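Local coordinates for catalase (Pseudomonas syringae, PDB 1M7S), which is a heme enzyme that breaks hydrogen peroxide down into water and oxygen, protecting the cell from the toxic effects of peroxide, at residues G117-V122 with V208-K213; F268-D271 with T276-W279; K294-D297 with Q301-E304. All blocks are in the same frame, centred on the assembly; numbering follows the deposited sequence.

Interaction 1: residues G117-V122 with V208-K213; sequences GNWDLV and VKFHWK. With HEM (protoporphyrin IX containing Fe), chain E.
Trp119 and Phe210 come at each other from opposite directions, and Leu121 fills the angle between Phe210 and Trp212. The six-membered ring of Trp119 brings CH2 over one face of Phe210, toward the rim, 3.9 Å from Phe210 CZ. The rings meet obliquely, centroids 5.6 Å apart and planes inclined at 57°. Leu121 divides its methyls between the two aromatics of the other strand: CD1 approaches Phe210 CD2 at 4.1 Å, while CD2 lies 4.1 Å from Phe210 CB and 4.0 Å from Trp212 NE1. Its CG stands opposite the backbone N (chi1 179°), and from there the two methyls reach Phe210 and Trp212.

No direct hydrogen bond joins the segments, but water 1 does so indirectly, accepting from Trp212 NE1 at 2.9 Å and donating to Leu121 O. The indole N-H is thereby satisfied within an otherwise apolar contact, and its ring is tied to the backbone of the partner strand.

Next along the chain, Val122 turns to the heme and places CG1 3.6 Å from HEM C3A. Water 2 lies on the other face of the porphyrin, 2.5 Å from the iron, whose axial protein ligand is probably Tyr332. The strand that supplies Leu121 to the packing thus also forms part of the heme pocket wall.

Each indole is also stacked on a ring of strand 107-114, Trp119 on Phe112 and Trp212 on Phe108. The two strands run at 75° to each other and meet through side chains within the catalase beta-barrel, where strand 107-114 flanks 117-124 and strands 190-199 and 252-260 lie beside 205-214.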
ATOM      1  N   GLY A 117       9.586  -2.836  28.494  1.00 10.52           N
ATOM      2  CA  GLY A 117       9.303  -2.701  27.047  1.00 12.12           C
ATOM      3  C   GLY A 117       9.742  -3.986  26.352  1.00 11.46           C
ATOM      4  O   GLY A 117      10.390  -4.910  26.884  1.00  9.57           O
ATOM      5  N   ASN A 118       9.447  -4.058  25.042  1.00 11.44           N
ATOM      6  CA  ASN A 118       9.867  -5.268  24.309  1.00 10.12           C
ATOM      7  C   ASN A 118      11.311  -5.134  23.807  1.00  9.42           C
ATOM      8  O   ASN A 118      11.674  -4.138  23.218  1.00 11.57           O
ATOM      9  CB  ASN A 118       8.961  -5.563  23.118  1.00 11.82           C
ATOM     10  CG  ASN A 118       7.514  -5.847  23.474  1.00 12.04           C
ATOM     11  OD1 ASN A 118       7.178  -6.099  24.647  1.00 10.63           O
ATOM     12  ND2 ASN A 118       6.686  -5.822  22.430  1.00 12.01           N
ATOM     13  N   TRP A 119      12.083  -6.151  24.115  1.00  6.92           N
ATOM     14  CA  TRP A 119      13.432  -6.312  23.664  1.00  7.72           C
ATOM     15  C   TRP A 119      13.478  -7.522  22.737  1.00  5.84           C
ATOM     16  O   TRP A 119      13.135  -8.632  23.146  1.00  7.38           O
ATOM     17  CB  TRP A 119      14.404  -6.595  24.817  1.00  7.76           C
ATOM     18  CG  TRP A 119      15.799  -6.896  24.322  1.00  7.61           C
ATOM     19  CD1 TRP A 119      16.489  -6.194  23.359  1.00  8.12           C
ATOM     20  CD2 TRP A 119      16.664  -7.920  24.774  1.00  8.29           C
ATOM     21  NE1 TRP A 119      17.722  -6.767  23.178  1.00  7.65           N
ATOM     22  CE2 TRP A 119      17.859  -7.819  24.035  1.00  7.89           C
ATOM     23  CE3 TRP A 119      16.543  -8.931  25.734  1.00 11.80           C
ATOM     24  CZ2 TRP A 119      18.944  -8.679  24.250  1.00 10.96           C
ATOM     25  CZ3 TRP A 119      17.619  -9.790  25.928  1.00 11.73           C
ATOM     26  CH2 TRP A 119      18.798  -9.661  25.181  1.00 12.00           C
ATOM     27  N   ASP A 120      14.019  -7.355  21.536  1.00  8.87           N
ATOM     28  CA  ASP A 120      14.131  -8.491  20.596  1.00  6.75           C
ATOM     29  C   ASP A 120      15.586  -8.899  20.431  1.00  8.22           C
ATOM     30  O   ASP A 120      16.479  -8.092  20.054  1.00  7.18           O
ATOM     31  CB  ASP A 120      13.659  -8.072  19.182  1.00  8.10           C
ATOM     32  CG  ASP A 120      12.190  -7.753  19.075  1.00 10.84           C
ATOM     33  OD1 ASP A 120      11.796  -7.106  18.089  1.00  8.84           O
ATOM     34  OD2 ASP A 120      11.404  -8.094  19.995  1.00 11.43           O
ATOM     35  N   LEU A 121      15.856 -10.156  20.680  1.00  6.85           N
ATOM     36  CA  LEU A 121      17.184 -10.700  20.448  1.00  5.24           C
ATOM     37  C   LEU A 121      17.089 -11.490  19.125  1.00  4.74           C
ATOM     38  O   LEU A 121      16.650 -12.637  19.097  1.00  5.91           O
ATOM     39  CB  LEU A 121      17.611 -11.569  21.614  1.00  6.64           C
ATOM     40  CG  LEU A 121      18.990 -12.204  21.428  1.00  9.42           C
ATOM     41  CD1 LEU A 121      20.091 -11.204  21.100  1.00  9.15           C
ATOM     42  CD2 LEU A 121      19.332 -13.009  22.711  1.00 10.80           C
ATOM     43  N   VAL A 122      17.491 -10.902  18.008  1.00  5.17           N
ATOM     44  CA  VAL A 122      17.313 -11.534  16.676  1.00  7.20           C
ATOM     45  C   VAL A 122      18.594 -12.259  16.269  1.00  8.34           C
ATOM     46  O   VAL A 122      19.551 -11.583  15.854  1.00  6.90           O
ATOM     47  CB  VAL A 122      16.960 -10.436  15.666  1.00  7.95           C
ATOM     48  CG1 VAL A 122      16.543 -11.059  14.334  1.00  7.95           C
ATOM     49  CG2 VAL A 122      15.827  -9.575  16.220  1.00  9.59           C
ATOM     50  N   VAL A 208      28.931  -7.668  25.259  1.00  9.59           N
ATOM     51  CA  VAL A 208      28.537  -9.049  25.576  1.00 11.21           C
ATOM     52  C   VAL A 208      28.038  -9.807  24.357  1.00 10.17           C
ATOM     53  O   VAL A 208      27.263  -9.253  23.566  1.00 13.09           O
ATOM     54  CB  VAL A 208      27.342  -8.924  26.577  1.00 12.34           C
ATOM     55  CG1 VAL A 208      26.805 -10.284  26.914  1.00 14.39           C
ATOM     56  CG2 VAL A 208      27.737  -8.198  27.869  1.00 13.37           C
ATOM     57  N   LYS A 209      28.411 -11.071  24.262  1.00  7.90           N
ATOM     58  CA  LYS A 209      27.846 -11.961  23.264  1.00  9.07           C
ATOM     59  C   LYS A 209      26.835 -12.889  23.960  1.00  9.60           C
ATOM     60  O   LYS A 209      27.015 -13.302  25.104  1.00 10.49           O
ATOM     61  CB  LYS A 209      28.933 -12.758  22.594  1.00 10.17           C
ATOM     62  CG  LYS A 209      29.602 -11.899  21.515  1.00 12.71           C
ATOM     63  CD  LYS A 209      30.501 -12.862  20.721  1.00 15.71           C
ATOM     64  CE  LYS A 209      31.150 -12.054  19.605  1.00 14.51           C
ATOM     65  NZ  LYS A 209      30.965 -12.661  18.292  1.00 14.60           N
ATOM     66  N   PHE A 210      25.723 -13.200  23.305  1.00  9.08           N
ATOM     67  CA  PHE A 210      24.675 -14.071  23.839  1.00  7.92           C
ATOM     68  C   PHE A 210      24.621 -15.403  23.102  1.00  8.06           C
ATOM     69  O   PHE A 210      24.733 -15.459  21.865  1.00  8.99           O
ATOM     70  CB  PHE A 210      23.288 -13.432  23.627  1.00  8.88           C
ATOM     71  CG  PHE A 210      23.062 -12.175  24.408  1.00 10.25           C
ATOM     72  CD1 PHE A 210      22.698 -12.242  25.763  1.00  9.09           C
ATOM     73  CD2 PHE A 210      23.189 -10.931  23.841  1.00 10.41           C
ATOM     74  CE1 PHE A 210      22.497 -11.093  26.491  1.00  9.03           C
ATOM     75  CE2 PHE A 210      22.959  -9.784  24.549  1.00 11.73           C
ATOM     76  CZ  PHE A 210      22.609  -9.842  25.897  1.00 11.00           C
ATOM     77  N   HIS A 211      24.394 -16.482  23.817  1.00  8.99           N
ATOM     78  CA  HIS A 211      24.389 -17.841  23.318  1.00  9.34           C
ATOM     79  C   HIS A 211      23.258 -18.641  23.975  1.00 10.12           C
ATOM     80  O   HIS A 211      23.302 -18.799  25.214  1.00  7.98           O
ATOM     81  CB  HIS A 211      25.742 -18.519  23.624  1.00 10.87           C
ATOM     82  CG  HIS A 211      25.841 -19.991  23.317  1.00 15.02           C
ATOM     83  ND1 HIS A 211      26.478 -20.877  24.178  1.00 15.43           N
ATOM     84  CD2 HIS A 211      25.390 -20.744  22.290  1.00 15.18           C
ATOM     85  CE1 HIS A 211      26.395 -22.105  23.666  1.00 17.09           C
ATOM     86  NE2 HIS A 211      25.752 -22.067  22.513  1.00 15.69           N
ATOM     87  N   TRP A 212      22.375 -19.137  23.125  1.00  7.06           N
ATOM     88  CA  TRP A 212      21.318 -20.023  23.623  1.00  8.62           C
ATOM     89  C   TRP A 212      21.851 -21.442  23.466  1.00  9.82           C
ATOM     90  O   TRP A 212      22.045 -21.927  22.346  1.00  8.01           O
ATOM     91  CB  TRP A 212      20.027 -19.928  22.816  1.00  5.87           C
ATOM     92  CG  TRP A 212      19.231 -18.695  22.891  1.00  9.79           C
ATOM     93  CD1 TRP A 212      19.051 -17.796  21.861  1.00  8.73           C
ATOM     94  CD2 TRP A 212      18.427 -18.198  23.980  1.00  8.85           C
ATOM     95  NE1 TRP A 212      18.217 -16.798  22.254  1.00  8.70           N
ATOM     96  CE2 TRP A 212      17.798 -17.022  23.552  1.00  9.35           C
ATOM     97  CE3 TRP A 212      18.182 -18.658  25.280  1.00  9.20           C
ATOM     98  CZ2 TRP A 212      16.933 -16.268  24.334  1.00  9.17           C
ATOM     99  CZ3 TRP A 212      17.328 -17.908  26.073  1.00  9.52           C
ATOM    100  CH2 TRP A 212      16.700 -16.704  25.634  1.00 10.31           C
ATOM    101  N   LYS A 213      22.083 -22.138  24.588  1.00 10.21           N
ATOM    102  CA  LYS A 213      22.585 -23.500  24.541  1.00 11.75           C
ATOM    103  C   LYS A 213      21.426 -24.488  24.607  1.00 11.51           C
ATOM    104  O   LYS A 213      20.675 -24.495  25.596  1.00  8.84           O
ATOM    105  CB  LYS A 213      23.572 -23.813  25.685  1.00 15.38           C
ATOM    106  CG  LYS A 213      24.090 -25.247  25.580  1.00 18.02           C
ATOM    107  CD  LYS A 213      25.435 -25.422  26.251  1.00 22.70           C
ATOM    108  CE  LYS A 213      25.817 -26.912  26.149  1.00 25.54           C
ATOM    109  NZ  LYS A 213      26.443 -27.205  24.823  1.00 26.66           N
TER
HETATM  110  CHA HEM E 600      15.177 -10.989   9.111  1.00  6.54           C
HETATM  111  CHB HEM E 600      18.939 -12.722  11.616  1.00  8.71           C
HETATM  112  CHC HEM E 600      21.894  -9.751   9.209  1.00  7.82           C
HETATM  113  CHD HEM E 600      18.034  -7.369   7.457  1.00  4.96           C
HETATM  114  C1A HEM E 600      15.955 -11.715   9.982  1.00  5.59           C
HETATM  115  C2A HEM E 600      15.443 -12.792  10.864  1.00  6.48           C
HETATM  116  C3A HEM E 600      16.479 -13.268  11.552  1.00  7.07           C
HETATM  117  C4A HEM E 600      17.660 -12.539  11.121  1.00  8.02           C
HETATM  118  CMA HEM E 600      16.505 -14.364  12.626  1.00  5.75           C
HETATM  119  CAA HEM E 600      13.954 -13.176  10.901  1.00  7.84           C
HETATM  120  CBA HEM E 600      13.163 -12.594  12.120  1.00  7.61           C
HETATM  121  CGA HEM E 600      11.746 -13.227  12.135  1.00  6.17           C
HETATM  122  O1A HEM E 600      10.838 -12.399  11.878  1.00  7.71           O
HETATM  123  O2A HEM E 600      11.758 -14.433  12.452  1.00  8.89           O
HETATM  124  C1B HEM E 600      20.064 -12.054  11.213  1.00 10.69           C
HETATM  125  C2B HEM E 600      21.394 -12.204  11.788  1.00 12.34           C
HETATM  126  C3B HEM E 600      22.221 -11.385  11.105  1.00 11.49           C
HETATM  127  C4B HEM E 600      21.431 -10.704  10.116  1.00 11.68           C
HETATM  128  CMB HEM E 600      21.716 -13.167  12.939  1.00 13.07           C
HETATM  129  CAB HEM E 600      23.724 -11.140  11.235  1.00 12.55           C
HETATM  130  CBB HEM E 600      24.403 -11.320  12.351  1.00 14.70           C
HETATM  131  C1C HEM E 600      21.096  -8.799   8.628  1.00  7.92           C
HETATM  132  C2C HEM E 600      21.562  -7.539   8.096  1.00  6.72           C
HETATM  133  C3C HEM E 600      20.497  -6.868   7.636  1.00  7.04           C
HETATM  134  C4C HEM E 600      19.344  -7.722   7.825  1.00  7.13           C
HETATM  135  CMC HEM E 600      23.025  -7.021   8.126  1.00  8.55           C
HETATM  136  CAC HEM E 600      20.390  -5.476   6.983  1.00  7.65           C
HETATM  137  CBC HEM E 600      21.111  -4.410   7.374  1.00  8.77           C
HETATM  138  C1D HEM E 600      16.939  -8.206   7.705  1.00  5.78           C
HETATM  139  C2D HEM E 600      15.583  -7.931   7.259  1.00  7.57           C
HETATM  140  C3D HEM E 600      14.798  -8.912   7.707  1.00  7.26           C
HETATM  141  C4D HEM E 600      15.634  -9.833   8.446  1.00  7.23           C
HETATM  142  CMD HEM E 600      15.237  -6.697   6.408  1.00  7.55           C
HETATM  143  CAD HEM E 600      13.263  -9.083   7.515  1.00  7.99           C
HETATM  144  CBD HEM E 600      12.525  -8.524   8.786  1.00  4.38           C
HETATM  145  CGD HEM E 600      11.017  -8.452   8.635  1.00  5.61           C
HETATM  146  O1D HEM E 600      10.346  -8.473   9.725  1.00  7.85           O
HETATM  147  O2D HEM E 600      10.448  -8.345   7.520  1.00  6.10           O
HETATM  148  NA  HEM E 600      17.309 -11.641  10.141  1.00  7.82           N
HETATM  149  NB  HEM E 600      20.103 -11.113  10.205  1.00  8.78           N
HETATM  150  NC  HEM E 600      19.738  -8.904   8.425  1.00  8.38           N
HETATM  151  ND  HEM E 600      16.916  -9.353   8.472  1.00  4.94           N
HETATM  152 FE   HEM E 600      18.508 -10.204   9.358  1.00  7.98          FE
HETATM  153  O   HOH W   1      17.080 -15.222  20.124  1.00  6.45           O
HETATM  154  O   HOH W   2      19.454 -11.908   7.761  1.00 25.12           O

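Interaction 2: residues F268-D271 with T276-W279; sequences FDFD and TKIW
The Phe270 ring offers its edge to Trp279, with indole CD1 near the phenyl plane and 3.8 Å from Phe270 CE1. The two side chains cross at about a right angle. Ile278 takes part through its backbone: its carbonyl O comes obliquely to the phenyl ring, 3.7 Å from Phe270 CZ. Lys277 also approaches obliquely, its methylenes running past Phe270 in the opposite direction.

That aliphatic run can be followed atom by atom. Lys277 CG lies 3.9 Å from Phe270 CD1, CD lies 4.1 Å from Phe270 CG, and CE closes to 3.6 Å from Phe270 CB. A bend at chi2 (-70°) lays CD and CE beside the base of the phenylalanine, and a second at chi4 (-74°) turns NZ away toward its polar partners. Phe270 itself has CG lodged between its backbone N and carbonyl carbon (chi1 58°), which turns the ring toward 276-279.

Both segments belong to the long connection between the neighbouring antiparallel barrel strands 252-260 and 284-295. The chain doubles back here without regular secondary structure; no hydrogen bond joins the two segments, which meet chiefly through Phe270.

The ammonium group of Lys277 leaves the apolar patch for a polar one. NZ forms a salt bridge with Asp274, in the turn between the segments, and donates to the backbone O of Glu409, with only a weak bond to Thr276 OG1 at 3.2 Å. Trp279 NE1 donates to Pro272 O within the same turn, fixing the rotation of the indole, and Lys209 makes a cation-pi contact with that ring. Gln414 of helix 413-421 packs on both Phe270 and Lys277, and its OE1 accepts the backbone N-H of Ile278.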
ATOM      1  N   PHE A 268      43.214  -8.053  21.340  1.00 12.67           N
ATOM      2  CA  PHE A 268      43.047  -9.242  20.500  1.00 13.84           C
ATOM      3  C   PHE A 268      43.648  -9.066  19.122  1.00 14.98           C
ATOM      4  O   PHE A 268      43.744  -7.946  18.639  1.00 14.64           O
ATOM      5  CB  PHE A 268      41.544  -9.584  20.402  1.00 14.67           C
ATOM      6  CG  PHE A 268      40.978  -9.960  21.743  1.00 16.36           C
ATOM      7  CD1 PHE A 268      40.364  -9.021  22.540  1.00 16.79           C
ATOM      8  CD2 PHE A 268      41.075 -11.264  22.187  1.00 17.87           C
ATOM      9  CE1 PHE A 268      39.885  -9.365  23.795  1.00 17.93           C
ATOM     10  CE2 PHE A 268      40.591 -11.616  23.443  1.00 20.28           C
ATOM     11  CZ  PHE A 268      39.989 -10.662  24.242  1.00 18.65           C
ATOM     12  N   ASP A 269      44.052 -10.158  18.457  1.00 14.53           N
ATOM     13  CA  ASP A 269      44.572 -10.103  17.092  1.00 15.66           C
ATOM     14  C   ASP A 269      43.473 -10.017  16.032  1.00 13.34           C
ATOM     15  O   ASP A 269      43.731  -9.675  14.869  1.00 13.72           O
ATOM     16  CB  ASP A 269      45.435 -11.364  16.838  1.00 18.66           C
ATOM     17  CG  ASP A 269      46.749 -11.312  17.609  1.00 22.62           C
ATOM     18  OD1 ASP A 269      47.235 -10.222  17.990  1.00 24.45           O
ATOM     19  OD2 ASP A 269      47.343 -12.388  17.878  1.00 26.81           O
ATOM     20  N   PHE A 270      42.228 -10.208  16.403  1.00 10.56           N
ATOM     21  CA  PHE A 270      41.074 -10.023  15.525  1.00  9.36           C
ATOM     22  C   PHE A 270      40.287  -8.850  16.130  1.00  8.92           C
ATOM     23  O   PHE A 270      40.521  -8.501  17.332  1.00  8.60           O
ATOM     24  CB  PHE A 270      40.176 -11.274  15.369  1.00 10.44           C
ATOM     25  CG  PHE A 270      39.622 -11.806  16.682  1.00 11.57           C
ATOM     26  CD1 PHE A 270      38.409 -11.428  17.190  1.00 10.76           C
ATOM     27  CD2 PHE A 270      40.374 -12.735  17.410  1.00 11.40           C
ATOM     28  CE1 PHE A 270      37.949 -11.918  18.404  1.00 13.19           C
ATOM     29  CE2 PHE A 270      39.927 -13.227  18.627  1.00 13.10           C
ATOM     30  CZ  PHE A 270      38.699 -12.838  19.132  1.00 13.37           C
ATOM     31  N   ASP A 271      39.328  -8.296  15.444  1.00  7.66           N
ATOM     32  CA  ASP A 271      38.488  -7.226  16.023  1.00  9.41           C
ATOM     33  C   ASP A 271      37.323  -7.942  16.689  1.00  9.69           C
ATOM     34  O   ASP A 271      36.547  -8.664  16.038  1.00  7.02           O
ATOM     35  CB  ASP A 271      37.972  -6.354  14.868  1.00 10.75           C
ATOM     36  CG  ASP A 271      37.264  -5.120  15.403  1.00 14.84           C
ATOM     37  OD1 ASP A 271      37.495  -4.031  14.828  1.00 19.57           O
ATOM     38  OD2 ASP A 271      36.535  -5.087  16.417  1.00 12.81           O
ATOM     39  N   THR A 276      32.173 -11.692  11.708  1.00  7.88           N
ATOM     40  CA  THR A 276      32.708 -12.939  11.237  1.00  6.36           C
ATOM     41  C   THR A 276      33.566 -13.659  12.270  1.00  8.06           C
ATOM     42  O   THR A 276      34.088 -14.740  11.985  1.00  7.91           O
ATOM     43  CB  THR A 276      33.558 -12.734   9.950  1.00  6.97           C
ATOM     44  OG1 THR A 276      34.783 -12.004  10.201  1.00  8.38           O
ATOM     45  CG2 THR A 276      32.654 -12.092   8.927  1.00  3.02           C
ATOM     46  N   LYS A 277      33.522 -13.225  13.559  1.00  7.89           N
ATOM     47  CA  LYS A 277      34.352 -13.850  14.551  1.00  7.74           C
ATOM     48  C   LYS A 277      33.621 -14.282  15.817  1.00  7.43           C
ATOM     49  O   LYS A 277      32.707 -13.605  16.295  1.00  8.60           O
ATOM     50  CB  LYS A 277      35.406 -12.772  15.048  1.00  7.62           C
ATOM     51  CG  LYS A 277      36.390 -12.285  13.988  1.00  7.78           C
ATOM     52  CD  LYS A 277      37.391 -13.384  13.601  1.00  7.10           C
ATOM     53  CE  LYS A 277      38.431 -12.833  12.625  1.00  8.78           C
ATOM     54  NZ  LYS A 277      37.718 -12.677  11.298  1.00  9.70           N
ATOM     55  N   ILE A 278      34.082 -15.411  16.345  1.00  8.46           N
ATOM     56  CA  ILE A 278      33.631 -15.830  17.680  1.00  9.08           C
ATOM     57  C   ILE A 278      34.702 -15.307  18.666  1.00 10.60           C
ATOM     58  O   ILE A 278      35.732 -14.820  18.216  1.00  9.26           O
ATOM     59  CB  ILE A 278      33.524 -17.347  17.830  1.00  9.69           C
ATOM     60  CG1 ILE A 278      34.860 -18.075  17.630  1.00  9.26           C
ATOM     61  CG2 ILE A 278      32.508 -17.914  16.827  1.00  9.32           C
ATOM     62  CD1 ILE A 278      34.837 -19.470  18.265  1.00 12.02           C
ATOM     63  N   TRP A 279      34.477 -15.409  19.957  1.00 11.17           N
ATOM     64  CA  TRP A 279      35.517 -15.025  20.931  1.00 13.30           C
ATOM     65  C   TRP A 279      35.952 -16.345  21.602  1.00 15.26           C
ATOM     66  O   TRP A 279      35.260 -16.823  22.499  1.00 14.62           O
ATOM     67  CB  TRP A 279      34.923 -14.100  21.976  1.00 12.08           C
ATOM     68  CG  TRP A 279      34.439 -12.759  21.532  1.00 11.47           C
ATOM     69  CD1 TRP A 279      34.665 -12.119  20.335  1.00 11.82           C
ATOM     70  CD2 TRP A 279      33.735 -11.818  22.352  1.00 11.43           C
ATOM     71  NE1 TRP A 279      34.103 -10.867  20.345  1.00  9.03           N
ATOM     72  CE2 TRP A 279      33.525 -10.664  21.590  1.00  9.97           C
ATOM     73  CE3 TRP A 279      33.231 -11.883  23.667  1.00 11.77           C
ATOM     74  CZ2 TRP A 279      32.827  -9.564  22.058  1.00 10.50           C
ATOM     75  CZ3 TRP A 279      32.561 -10.759  24.143  1.00 11.58           C
ATOM     76  CH2 TRP A 279      32.341  -9.628  23.359  1.00 12.05           C
TER

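Interaction 3: residues K294-D297 with Q301-E304; sequences KNVD and QETE
Glu302 runs antiparallel to the side chain of Val296, and its CB, CD and both carboxylate oxygens have neighbours in 294-297. Its CB rests 4.1 Å from Val296 CG1. Beyond CG the chain is extended (chi2 174°), carrying the carboxylate along the valine until CD lies 3.8 Å from Val296 CB. At the tip the two oxygens part company. OE1 stays beside Val296 CB at 3.7 Å and forms a salt bridge with Lys59 of strand 55-64. OE2 accepts the backbone N-H of Asp297 at 2.8 Å between Asp297 N and Glu302 OE2; the donor comes on the syn side, 31° out of the carboxylate plane, and the bond is bent, with an N-H...O angle of 139°. The same OE2 also receives Asn298 N, so two successive backbone amides converge on it.

Asp297 brings a second carboxylate close, its OD1 4.3 Å from Glu302 OE2. Lys59, paired with Glu302 OE1, and His369 of a neighbouring subunit, hydrogen-bonded to Asp297 OD1, probably ease the repulsion. Val296 CG1 also meets Thr303 OG1 at 3.7 Å, and Phe86 of strand 82-90 packs against Val296, Glu302 and Thr303 together.

The arrangement is a tight strand-to-helix turn: the chain leaves barrel strand 284-295 and enters the short helix 299-304, one of whose side chains reaches back to bind the amides that lead into it, next to a subunit interface.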
ATOM      1  N   LYS A 294       4.114 -23.250  24.055  1.00 13.46           N
ATOM      2  CA  LYS A 294       2.758 -23.027  23.567  1.00 12.47           C
ATOM      3  C   LYS A 294       2.771 -22.786  22.038  1.00 12.26           C
ATOM      4  O   LYS A 294       3.558 -21.934  21.638  1.00 12.04           O
ATOM      5  CB  LYS A 294       2.200 -21.746  24.122  1.00 16.03           C
ATOM      6  CG  LYS A 294       0.741 -21.757  24.560  1.00 21.30           C
ATOM      7  CD  LYS A 294       0.812 -21.532  26.081  1.00 25.88           C
ATOM      8  CE  LYS A 294      -0.184 -22.369  26.878  1.00 28.96           C
ATOM      9  NZ  LYS A 294       0.211 -22.322  28.338  1.00 30.25           N
ATOM     10  N   ASN A 295       1.928 -23.482  21.310  1.00  8.94           N
ATOM     11  CA  ASN A 295       1.787 -23.182  19.887  1.00 10.48           C
ATOM     12  C   ASN A 295       0.918 -21.951  19.716  1.00 10.96           C
ATOM     13  O   ASN A 295       0.116 -21.562  20.592  1.00 11.89           O
ATOM     14  CB  ASN A 295       1.172 -24.355  19.104  1.00 11.77           C
ATOM     15  CG  ASN A 295       2.222 -25.431  18.890  1.00 14.16           C
ATOM     16  OD1 ASN A 295       3.329 -25.177  18.399  1.00 12.81           O
ATOM     17  ND2 ASN A 295       1.876 -26.673  19.253  1.00 12.30           N
ATOM     18  N   VAL A 296       1.058 -21.275  18.563  1.00 10.47           N
ATOM     19  CA  VAL A 296       0.218 -20.093  18.295  1.00  9.05           C
ATOM     20  C   VAL A 296      -1.240 -20.477  18.029  1.00 10.31           C
ATOM     21  O   VAL A 296      -1.493 -21.621  17.672  1.00 12.64           O
ATOM     22  CB  VAL A 296       0.752 -19.331  17.067  1.00 10.68           C
ATOM     23  CG1 VAL A 296       2.219 -18.932  17.296  1.00 10.08           C
ATOM     24  CG2 VAL A 296       0.621 -20.183  15.813  1.00 10.33           C
ATOM     25  N   ASP A 297      -2.128 -19.491  18.108  1.00 10.55           N
ATOM     26  CA  ASP A 297      -3.534 -19.778  17.810  1.00 11.75           C
ATOM     27  C   ASP A 297      -3.823 -19.552  16.324  1.00 10.55           C
ATOM     28  O   ASP A 297      -4.640 -20.283  15.748  1.00  9.66           O
ATOM     29  CB  ASP A 297      -4.363 -18.798  18.633  1.00 16.44           C
ATOM     30  CG  ASP A 297      -4.343 -19.162  20.126  1.00 20.77           C
ATOM     31  OD1 ASP A 297      -4.303 -18.221  20.940  1.00 23.62           O
ATOM     32  OD2 ASP A 297      -4.399 -20.336  20.489  1.00 21.92           O
ATOM     33  N   GLN A 301      -1.923 -14.166  12.103  1.00  5.78           N
ATOM     34  CA  GLN A 301      -2.012 -13.063  13.058  1.00  6.30           C
ATOM     35  C   GLN A 301      -0.784 -12.958  13.944  1.00  7.17           C
ATOM     36  O   GLN A 301      -0.408 -11.843  14.372  1.00  7.70           O
ATOM     37  CB  GLN A 301      -3.274 -13.230  13.958  1.00  5.61           C
ATOM     38  CG  GLN A 301      -4.568 -12.727  13.284  1.00  7.28           C
ATOM     39  CD  GLN A 301      -5.811 -13.309  13.933  1.00  5.01           C
ATOM     40  OE1 GLN A 301      -5.724 -14.114  14.860  1.00  7.74           O
ATOM     41  NE2 GLN A 301      -6.979 -12.807  13.492  1.00  7.02           N
ATOM     42  N   GLU A 302      -0.178 -14.088  14.247  1.00  8.41           N
ATOM     43  CA  GLU A 302       0.971 -14.145  15.132  1.00 11.01           C
ATOM     44  C   GLU A 302       2.289 -14.381  14.401  1.00  8.86           C
ATOM     45  O   GLU A 302       3.120 -13.458  14.454  1.00 10.88           O
ATOM     46  CB  GLU A 302       0.752 -15.254  16.169  1.00 14.17           C
ATOM     47  CG  GLU A 302      -0.524 -14.945  16.985  1.00 16.56           C
ATOM     48  CD  GLU A 302      -0.895 -16.069  17.923  1.00 20.38           C
ATOM     49  OE1 GLU A 302      -0.157 -16.276  18.922  1.00 21.49           O
ATOM     50  OE2 GLU A 302      -1.922 -16.747  17.689  1.00 21.53           O
ATOM     51  N   THR A 303       2.517 -15.532  13.806  1.00  8.02           N
ATOM     52  CA  THR A 303       3.845 -15.813  13.224  1.00  7.99           C
ATOM     53  C   THR A 303       4.119 -14.916  12.024  1.00  9.23           C
ATOM     54  O   THR A 303       5.221 -14.417  11.943  1.00 10.29           O
ATOM     55  CB  THR A 303       3.964 -17.286  12.817  1.00  9.43           C
ATOM     56  OG1 THR A 303       3.585 -18.109  13.956  1.00  8.51           O
ATOM     57  CG2 THR A 303       5.372 -17.674  12.375  1.00  7.34           C
ATOM     58  N   GLU A 304       3.146 -14.724  11.134  1.00  8.46           N
ATOM     59  CA  GLU A 304       3.453 -13.913   9.945  1.00  8.60           C
ATOM     60  C   GLU A 304       3.626 -12.457  10.353  1.00  7.79           C
ATOM     61  O   GLU A 304       4.522 -11.805   9.864  1.00  5.68           O
ATOM     62  CB  GLU A 304       2.330 -14.057   8.897  1.00 11.43           C
ATOM     63  CG  GLU A 304       2.735 -13.505   7.535  1.00 12.38           C
ATOM     64  CD  GLU A 304       3.978 -14.158   6.935  1.00 15.52           C
ATOM     65  OE1 GLU A 304       4.703 -13.466   6.156  1.00 17.68           O
ATOM     66  OE2 GLU A 304       4.275 -15.337   7.149  1.00 17.66           O
TER

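Overall arrangement
Along the chain the three contacts follow in series, 117-122 with 208-213 first and 294-297 with 301-304 last, all within the catalase family region. Interaction 1 lies nearest the centre of the chain; the centres of interactions 2 and 3 are each about 20 Å from it and 37 Å from one another, on opposite sides of the chain's centre. Strand 205-214 links the first two, since Lys209 NZ lies 2.8 Å from Lys277 O, a probable hydrogen bond. Interaction 2 lies in the loop leading into barrel strand 284-295, and interaction 3 includes that strand's C-terminal end. The barrel thus joins heme-side packing to a peripheral loop; interactions 1 and 3 touch a neighbouring subunit, interaction 2 none.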